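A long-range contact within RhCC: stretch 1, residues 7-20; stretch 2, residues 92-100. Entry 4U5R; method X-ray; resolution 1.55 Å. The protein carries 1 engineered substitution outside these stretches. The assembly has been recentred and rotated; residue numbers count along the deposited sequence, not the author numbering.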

# COMPACT_ATOMS: atom_id res chain seq x y z
N THR B 7 0.91 14.55 -3.66
CA THR B 7 0.85 16.01 -3.57
C THR B 7 -0.11 16.65 -4.58
O THR B 7 -0.39 16.06 -5.63
CB THR B 7 2.23 16.66 -3.84
OG1 THR B 7 2.54 16.55 -5.24
CG2 THR B 7 3.32 15.99 -3.02
N PRO B 8 -0.59 17.87 -4.29
CA PRO B 8 -1.21 18.65 -5.36
C PRO B 8 -0.26 18.71 -6.54
O PRO B 8 0.95 18.79 -6.32
CB PRO B 8 -1.37 20.04 -4.73
CG PRO B 8 -1.47 19.79 -3.28
CD PRO B 8 -0.59 18.58 -3.00
N GLU B 9 -0.80 18.65 -7.76
CA GLU B 9 0.01 18.73 -8.96
C GLU B 9 0.98 19.89 -8.88
O GLU B 9 0.61 20.99 -8.50
CB GLU B 9 -0.86 18.90 -10.20
CG GLU B 9 -1.13 17.64 -10.97
CD GLU B 9 -1.65 17.95 -12.36
OE1 GLU B 9 -2.64 18.69 -12.47
OE2 GLU B 9 -1.05 17.46 -13.35
N ASN B 10 2.24 19.62 -9.23
CA ASN B 10 3.28 20.65 -9.37
C ASN B 10 3.65 21.35 -8.06
O ASN B 10 4.30 22.40 -8.08
CB ASN B 10 2.85 21.68 -10.43
CG ASN B 10 2.40 21.03 -11.74
OD1 ASN B 10 1.32 21.33 -12.25
ND2 ASN B 10 3.21 20.13 -12.27
N ALA B 11 3.30 20.76 -6.92
CA ALA B 11 3.67 21.33 -5.63
C ALA B 11 5.19 21.44 -5.46
O ALA B 11 5.69 22.44 -4.92
CB ALA B 11 3.09 20.49 -4.48
N PHE B 12 5.91 20.41 -5.92
CA PHE B 12 7.36 20.34 -5.76
C PHE B 12 8.12 20.41 -7.07
O PHE B 12 7.76 19.74 -8.05
CB PHE B 12 7.75 19.06 -5.03
CG PHE B 12 7.24 18.96 -3.62
CD1 PHE B 12 7.15 20.09 -2.82
CD2 PHE B 12 6.88 17.73 -3.10
CE1 PHE B 12 6.69 19.98 -1.52
CE2 PHE B 12 6.43 17.62 -1.80
CZ PHE B 12 6.32 18.74 -1.01
N THR B 13 9.19 21.19 -7.07
CA THR B 13 10.13 21.22 -8.19
C THR B 13 11.03 20.00 -8.15
O THR B 13 11.10 19.32 -7.12
CB THR B 13 11.02 22.48 -8.16
OG1 THR B 13 11.84 22.44 -6.99
CG2 THR B 13 10.17 23.75 -8.17
N PRO B 14 11.74 19.71 -9.25
CA PRO B 14 12.71 18.61 -9.17
C PRO B 14 13.74 18.81 -8.04
O PRO B 14 14.10 17.86 -7.33
CB PRO B 14 13.37 18.62 -10.55
CG PRO B 14 12.34 19.19 -11.45
CD PRO B 14 11.59 20.20 -10.63
N ASP B 15 14.20 20.05 -7.87
CA ASP B 15 15.11 20.38 -6.78
C ASP B 15 14.47 20.12 -5.41
O ASP B 15 15.12 19.57 -4.53
CB ASP B 15 15.59 21.83 -6.89
CG ASP B 15 16.59 22.02 -8.02
OD1 ASP B 15 17.11 21.01 -8.54
OD2 ASP B 15 16.85 23.19 -8.39
N ASP B 16 13.19 20.49 -5.25
CA ASP B 16 12.44 20.17 -4.02
C ASP B 16 12.44 18.68 -3.72
O ASP B 16 12.58 18.26 -2.58
CB ASP B 16 10.97 20.61 -4.13
CG ASP B 16 10.75 22.10 -3.95
OD1 ASP B 16 11.64 22.83 -3.44
OD2 ASP B 16 9.64 22.54 -4.33
N LYS B 17 12.22 17.88 -4.76
CA LYS B 17 12.09 16.44 -4.55
C LYS B 17 13.44 15.82 -4.18
O LYS B 17 13.51 14.91 -3.35
CB LYS B 17 11.48 15.79 -5.80
CG LYS B 17 10.01 16.11 -5.97
CD LYS B 17 9.39 15.50 -7.20
CE LYS B 17 9.55 16.40 -8.42
NZ LYS B 17 8.75 15.87 -9.56
N GLU B 18 14.50 16.33 -4.78
CA GLU B 18 15.85 15.93 -4.41
C GLU B 18 16.16 16.26 -2.95
O GLU B 18 16.59 15.40 -2.18
CB GLU B 18 16.87 16.59 -5.34
CG GLU B 18 18.28 16.08 -5.18
CD GLU B 18 19.17 16.56 -6.30
OE1 GLU B 18 19.24 17.79 -6.51
OE2 GLU B 18 19.78 15.71 -6.98
N GLN B 19 15.90 17.51 -2.57
CA GLN B 19 16.14 17.96 -1.20
C GLN B 19 15.32 17.20 -0.17
O GLN B 19 15.86 16.78 0.86
CB GLN B 19 15.87 19.47 -1.08
CG GLN B 19 16.86 20.31 -1.89
CD GLN B 19 16.52 21.79 -1.88
OE1 GLN B 19 15.85 22.29 -0.98
NE2 GLN B 19 17.00 22.51 -2.90
N LEU B 20 14.02 17.01 -0.43
CA LEU B 20 13.17 16.29 0.52
C LEU B 20 13.51 14.79 0.60
O LEU B 20 13.57 14.23 1.70
CB LEU B 20 11.70 16.49 0.15
CG LEU B 20 10.68 15.72 1.00
CD1 LEU B 20 10.90 15.90 2.50
CD2 LEU B 20 9.27 16.16 0.60
N PRO B 92 9.73 21.63 6.54
CA PRO B 92 10.10 22.74 5.65
C PRO B 92 9.40 22.74 4.29
O PRO B 92 9.21 23.82 3.70
CB PRO B 92 11.61 22.57 5.48
CG PRO B 92 12.03 21.90 6.75
CD PRO B 92 10.93 20.90 6.99
N PHE B 93 9.01 21.57 3.81
CA PHE B 93 8.39 21.43 2.48
C PHE B 93 6.87 21.36 2.51
O PHE B 93 6.22 21.63 1.50
CB PHE B 93 8.92 20.17 1.79
CG PHE B 93 10.42 20.14 1.66
CD1 PHE B 93 11.06 20.66 0.54
CD2 PHE B 93 11.20 19.55 2.65
CE1 PHE B 93 12.44 20.63 0.42
CE2 PHE B 93 12.58 19.52 2.54
CZ PHE B 93 13.20 20.05 1.42
N ILE B 94 6.31 20.99 3.66
CA ILE B 94 4.88 20.71 3.74
C ILE B 94 4.20 21.64 4.76
O ILE B 94 3.54 22.60 4.37
CB ILE B 94 4.65 19.22 4.04
CG1 ILE B 94 5.24 18.40 2.88
CG2 ILE B 94 3.17 18.91 4.17
CD1 ILE B 94 5.35 16.92 3.15
N LYS B 95 4.38 21.39 6.06
CA LYS B 95 3.79 22.27 7.08
C LYS B 95 4.09 23.75 6.81
O LYS B 95 3.17 24.57 6.78
CB LYS B 95 4.29 21.90 8.48
CG LYS B 95 3.78 22.83 9.60
CD LYS B 95 4.30 22.39 10.97
CE LYS B 95 3.69 23.20 12.11
NZ LYS B 95 2.25 22.82 12.34
N GLU B 96 5.36 24.06 6.55
CA GLU B 96 5.78 25.47 6.47
C GLU B 96 5.45 26.13 5.12
O GLU B 96 5.68 27.33 4.95
CB GLU B 96 7.28 25.57 6.77
CG GLU B 96 7.60 25.21 8.22
CD GLU B 96 9.10 25.13 8.51
OE1 GLU B 96 9.90 25.66 7.72
OE2 GLU B 96 9.46 24.51 9.54
N ARG B 97 4.88 25.37 4.19
CA ARG B 97 4.37 25.94 2.95
C ARG B 97 2.84 26.00 2.98
O ARG B 97 2.21 26.29 1.97
CB ARG B 97 4.84 25.13 1.74
CG ARG B 97 6.34 25.19 1.54
CD ARG B 97 6.73 24.66 0.17
NE ARG B 97 8.18 24.62 0.01
CZ ARG B 97 8.80 24.11 -1.06
NH1 ARG B 97 8.08 23.62 -2.07
NH2 ARG B 97 10.12 24.10 -1.13
N GLY B 98 2.26 25.69 4.14
CA GLY B 98 0.84 25.89 4.34
C GLY B 98 -0.06 24.74 3.92
O GLY B 98 -1.28 24.89 3.88
N TYR B 99 0.54 23.59 3.63
CA TYR B 99 -0.25 22.41 3.27
C TYR B 99 -0.86 21.73 4.48
O TYR B 99 -0.36 21.84 5.59
CB TYR B 99 0.62 21.38 2.53
CG TYR B 99 1.10 21.84 1.18
CD1 TYR B 99 0.24 21.88 0.10
CD2 TYR B 99 2.42 22.23 0.99
CE1 TYR B 99 0.67 22.29 -1.15
CE2 TYR B 99 2.86 22.66 -0.25
CZ TYR B 99 1.98 22.69 -1.31
OH TYR B 99 2.41 23.11 -2.55
N ASP B 100 -1.95 21.01 4.23
CA ASP B 100 -2.50 20.07 5.22
C ASP B 100 -1.89 18.72 4.91
O ASP B 100 -1.55 18.45 3.75
CB ASP B 100 -4.02 20.02 5.14
CG ASP B 100 -4.65 21.35 5.49
OD1 ASP B 100 -4.15 21.99 6.43
OD2 ASP B 100 -5.62 21.74 4.82
O HOH W 1 5.01 24.03 -2.81

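Phe93 and Phe12 form the apolar centre of this contact, which joins residues at least 73 positions apart in the sequence and buries 469 Å² over both sides. Phe93 gives up more area to the other stretch than any other residue here, 113 Å², and its ring lies against the first turns of the helix that begins at Pro14. Leu20 covers one face of that ring: its CB sits 3.9 Å from the Phe93 ring centroid and only 7° off the ring normal, a CH-pi contact, while Leu20 CD1 reaches Phe93 CD2 at 3.7 Å. The tip of the same ring meets the helix one residue earlier, where Gln19 CB approaches Phe93 CZ at 3.7 Å. Phe12, in the loop before the helix, presents the edge of its ring to the second stretch. Its CB points sideways, but a chi1 of -64° (m) carries the ring end inward, so that Phe12 CE1 lies 4.0 Å from Phe93 CB and Phe12 CZ lies 4.1 Å from Ile94 CG1. Phe12 CE1 also comes within 3.5 Å of Phe93 O, a carbonyl that the contact buries without a hydrogen-bonding partner in the model.

Tyr99 extends the apolar surface to the type II turn that runs from Pro8 to Ala11, a turn closed by the bond from Ala11 N to Pro8 O (3.1 Å). Pro8 CG packs 3.9 Å from Tyr99 CE1, and Ala11 CB lies 4.0 Å from Tyr99 CZ and 3.3 Å from Tyr99 OH.

At the polar edge, Arg97 extends its side chain, with chi2 to chi4 all near 180°, and meets Asp16 in a two-pronged salt bridge. Arg97 NH1 donates to Asp16 OD2 and Arg97 NH2 to Asp16 OD1, each over 3.0 Å and nearly straight, at 173° and 174°; the carboxylate thus meets the guanidinium along its edge. Asp16 is itself held at the helix start by a reciprocal pair: Asp16 N donates to Thr13 OG1 (2.9 Å), the N-cap bond, and Thr13 N donates to Asp16 OD2 (3.1 Å). Asp16 OD2 therefore accepts from both Thr13 N and Arg97 NH1, so the same oxygen takes part in the helix-start pair and in the salt bridge. Arg97 NH1 also lies 3.7 Å from Phe12 CD1, at the edge of that ring, which brings the charged group up against the apolar centre. Water 1 links the two outer parts of the contact, donating to Ala11 O (2.7 Å), accepting from Arg97 NH1 (3.2 Å) and hydrogen-bonding to Tyr99 OH (2.8 Å).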